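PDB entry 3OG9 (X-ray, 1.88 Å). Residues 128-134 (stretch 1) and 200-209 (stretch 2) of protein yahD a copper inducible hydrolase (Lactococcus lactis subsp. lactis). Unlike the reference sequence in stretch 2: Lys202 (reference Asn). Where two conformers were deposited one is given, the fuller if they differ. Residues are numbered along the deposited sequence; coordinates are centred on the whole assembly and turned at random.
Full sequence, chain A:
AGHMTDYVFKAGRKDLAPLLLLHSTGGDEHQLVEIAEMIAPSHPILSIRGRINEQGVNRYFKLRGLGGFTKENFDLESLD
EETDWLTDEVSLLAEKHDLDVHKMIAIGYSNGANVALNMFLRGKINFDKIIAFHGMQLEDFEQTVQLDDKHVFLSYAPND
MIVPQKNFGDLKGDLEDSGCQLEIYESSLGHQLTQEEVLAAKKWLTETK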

# COMPACT_ATOMS: atom_id res chain seq x y z
N ASP A 128 -2.78 -9.95 -5.35
CA ASP A 128 -2.97 -10.07 -6.79
C ASP A 128 -2.48 -8.81 -7.53
O ASP A 128 -1.81 -8.90 -8.57
N LYS A 129 -2.85 -7.64 -6.97
CA LYS A 129 -2.47 -6.33 -7.53
C LYS A 129 -2.21 -5.35 -6.41
O LYS A 129 -2.67 -5.57 -5.28
N ILE A 130 -1.49 -4.26 -6.72
CA ILE A 130 -1.29 -3.16 -5.77
C ILE A 130 -1.54 -1.83 -6.47
O ILE A 130 -1.11 -1.61 -7.59
N ILE A 131 -2.27 -0.95 -5.79
CA ILE A 131 -2.43 0.43 -6.19
C ILE A 131 -1.78 1.22 -5.07
O ILE A 131 -2.28 1.22 -3.93
N ALA A 132 -0.65 1.86 -5.38
CA ALA A 132 0.13 2.60 -4.35
C ALA A 132 0.15 4.08 -4.69
O ALA A 132 0.79 4.46 -5.65
N PHE A 133 -0.56 4.90 -3.93
CA PHE A 133 -0.51 6.35 -4.13
C PHE A 133 0.60 6.99 -3.34
O PHE A 133 0.63 6.88 -2.10
N HIS A 134 1.52 7.63 -4.05
CA HIS A 134 2.66 8.33 -3.45
C HIS A 134 3.51 7.45 -2.53
O HIS A 134 3.88 7.84 -1.41
N ALA A 200 -7.51 7.75 -12.39
CA ALA A 200 -6.53 7.02 -13.19
C ALA A 200 -6.43 5.56 -12.71
O ALA A 200 -6.36 4.61 -13.52
N ALA A 201 -6.47 5.38 -11.39
CA ALA A 201 -6.40 4.02 -10.80
C ALA A 201 -7.68 3.23 -11.08
O ALA A 201 -7.62 2.03 -11.45
N LYS A 202 -8.83 3.90 -10.95
CA LYS A 202 -10.13 3.34 -11.36
C LYS A 202 -10.11 2.84 -12.82
O LYS A 202 -10.52 1.71 -13.14
N LYS A 203 -9.61 3.68 -13.70
CA LYS A 203 -9.51 3.30 -15.11
C LYS A 203 -8.55 2.13 -15.31
O LYS A 203 -8.85 1.16 -16.03
N TRP A 204 -7.40 2.22 -14.68
CA TRP A 204 -6.40 1.14 -14.75
C TRP A 204 -6.98 -0.18 -14.26
O TRP A 204 -6.81 -1.22 -14.92
N LEU A 205 -7.70 -0.16 -13.14
CA LEU A 205 -8.31 -1.39 -12.64
C LEU A 205 -9.30 -2.03 -13.63
O LEU A 205 -9.28 -3.25 -13.79
N THR A 206 -10.15 -1.22 -14.29
CA THR A 206 -11.02 -1.73 -15.38
C THR A 206 -10.26 -2.42 -16.53
O THR A 206 -10.77 -3.35 -17.16
N GLU A 207 -9.05 -1.95 -16.79
CA GLU A 207 -8.20 -2.53 -17.83
C GLU A 207 -7.50 -3.78 -17.39
O GLU A 207 -7.27 -4.68 -18.20
N THR A 208 -7.10 -3.84 -16.12
CA THR A 208 -6.29 -4.98 -15.63
C THR A 208 -7.10 -6.02 -14.87
O THR A 208 -6.68 -7.19 -14.78
N LYS A 209 -8.23 -5.60 -14.30
CA LYS A 209 -9.02 -6.42 -13.36
C LYS A 209 -9.09 -7.88 -13.81
O LYS A 209 -9.30 -8.16 -15.00

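Packing of strand 129-133 against helix 200-208 in the hydrolase yahD. The two elements run nearly antiparallel (168° between their N-to-C directions), their axes approach to 10.4 Å, and the two stretches bury 341 Å² between them, both sides summed. No hydrogen bond or salt bridge crosses between them, so side-chain packing makes the contact. Asp128, just before the strand, has its CA-to-CB bond sideways to the helix and touches nothing there; with chi1 t, its carboxylate instead receives the neighbouring amine, Lys129 NZ to Asp128 OD2 at 2.8 Å, a hydrogen bond within a salt bridge. Lys129 points toward the helix and gives up 88 Å², the largest share of any residue here. Its chain is extended through chi2 and chi3 (m, t, t, p), which lays the methylenes along the C-terminal part of the helix: Lys129 CD lies 3.9 Å from Leu205 CD1 and 4.1 Å from Trp204 CH2, and Lys129 CE lies 3.5 Å from Thr208 OG1. That hydroxyl is a donor within its own helix, Thr208 OG1 to Trp204 O at 3.1 Å, with chi1 p; one of two deposited conformers of Thr208 is described. The lysine thus serves the helix with its aliphatic length and Asp128 with its charge, while Lys129 NZ still passes 4.1 Å from Lys209 CA. Leu205 (t, p) starts sideways, but its end comes nearer the strand. Ile130 points away from the helix and meets it through its backbone, Ile130 O being 4.0 Å from Trp204 CH2. Ile131 (m, t) points toward the helix again, where the backbones come close, Ile131 CA to Ala201 CA being 7.1 Å. Its side chain packs on two residues one helical turn apart: Ile131 CG1 is 3.6 Å from Trp204 CZ3, and Ile131 CG2 is 3.8 Å from Ala201 CB. The Trp204 side chain, chi1 t and chi2 82°, reaches toward the strand and meets Lys129, Ile130 and Ile131 with its six-membered ring. Ala132 is out of reach. Phe133 leaves the backbone sideways, yet chi1 m and chi2 -70° bring its ring tip within 3.7 Å of the helix, Phe133 CZ to Ala201 CB. The small methyl of Ala201 therefore touches both Ile131 and Phe133. His134 ends the stretch out of reach, its NE2 hydrogen-bonded elsewhere in the structure. Beyond reach of the strand, the helix pairs its own polar groups: Lys203 NZ bridges to Glu207 OE2 at 2.7 Å, and Thr206 OG1 donates to Lys203 O at 2.7 Å.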

# COMPACT_ATOMS: atom_id res chain seq x y z
CB ASP A 128 -4.43 -10.36 -7.13
CG ASP A 128 -4.64 -10.55 -8.62
OD1 ASP A 128 -3.95 -11.43 -9.18
OD2 ASP A 128 -5.45 -9.81 -9.21
CB LYS A 129 -3.61 -5.73 -8.34
CG LYS A 129 -3.99 -6.49 -9.54
CD LYS A 129 -5.08 -5.82 -10.28
CE LYS A 129 -5.32 -6.57 -11.55
NZ LYS A 129 -5.83 -7.96 -11.30
CB ILE A 130 0.17 -3.16 -5.22
CG1 ILE A 130 0.40 -4.40 -4.36
CG2 ILE A 130 0.46 -1.88 -4.36
CD1 ILE A 130 1.71 -4.36 -3.58
CB ILE A 131 -3.94 0.78 -6.33
CG1 ILE A 131 -4.53 -0.02 -7.51
CG2 ILE A 131 -4.16 2.32 -6.56
CD1 ILE A 131 -6.02 0.06 -7.70
CB ALA A 132 1.57 2.10 -4.30
CB PHE A 133 -1.84 7.01 -3.78
CG PHE A 133 -3.02 6.49 -4.57
CD1 PHE A 133 -3.16 6.76 -5.93
CD2 PHE A 133 -4.03 5.75 -3.94
CE1 PHE A 133 -4.28 6.27 -6.67
CE2 PHE A 133 -5.16 5.26 -4.67
CZ PHE A 133 -5.27 5.52 -6.02
CB HIS A 134 2.20 9.63 -2.78
CG HIS A 134 1.50 10.52 -3.76
ND1 HIS A 134 2.18 11.13 -4.78
CD2 HIS A 134 0.19 10.78 -3.95
CE1 HIS A 134 1.31 11.76 -5.56
NE2 HIS A 134 0.10 11.57 -5.07
CB ALA A 200 -5.18 7.70 -13.13
CB ALA A 201 -6.15 4.13 -9.30
CB LYS A 202 -11.22 4.43 -11.20
CG LYS A 202 -12.66 3.98 -11.52
CD LYS A 202 -13.66 5.13 -11.32
CE LYS A 202 -15.10 4.71 -11.69
NZ LYS A 202 -15.66 3.64 -10.77
CB LYS A 203 -9.10 4.51 -15.94
CG LYS A 203 -8.94 4.25 -17.44
CD LYS A 203 -8.82 5.62 -18.15
CE LYS A 203 -7.92 5.59 -19.36
NZ LYS A 203 -8.19 4.38 -20.18
CB TRP A 204 -5.19 1.51 -13.92
CG TRP A 204 -4.14 0.44 -13.83
CD1 TRP A 204 -3.16 0.17 -14.74
CD2 TRP A 204 -3.93 -0.47 -12.73
NE1 TRP A 204 -2.35 -0.85 -14.28
CE2 TRP A 204 -2.79 -1.26 -13.06
CE3 TRP A 204 -4.59 -0.69 -11.52
CZ2 TRP A 204 -2.31 -2.26 -12.21
CZ3 TRP A 204 -4.08 -1.70 -10.65
CH2 TRP A 204 -2.94 -2.44 -11.00
CB LEU A 205 -8.98 -1.19 -11.27
CG LEU A 205 -9.30 -2.48 -10.50
CD1 LEU A 205 -8.07 -3.32 -10.18
CD2 LEU A 205 -10.00 -2.13 -9.21
CB THR A 206 -11.96 -0.64 -16.00
OG1 THR A 206 -11.24 0.19 -16.92
CG2 THR A 206 -12.59 0.19 -14.91
CB GLU A 207 -7.14 -1.52 -18.29
CG GLU A 207 -7.76 -0.32 -18.94
CD GLU A 207 -6.80 0.84 -19.09
OE1 GLU A 207 -5.59 0.63 -18.91
OE2 GLU A 207 -7.27 1.95 -19.40
CB THR A 208 -5.13 -4.53 -14.71
OG1 THR A 208 -5.65 -3.78 -13.61
CG2 THR A 208 -4.10 -3.71 -15.47
CB LYS A 209 -10.44 -5.83 -13.23
CG LYS A 209 -11.24 -6.25 -11.98
CD LYS A 209 -12.73 -5.93 -12.13
CE LYS A 209 -13.59 -6.75 -11.13
NZ LYS A 209 -14.96 -6.17 -10.86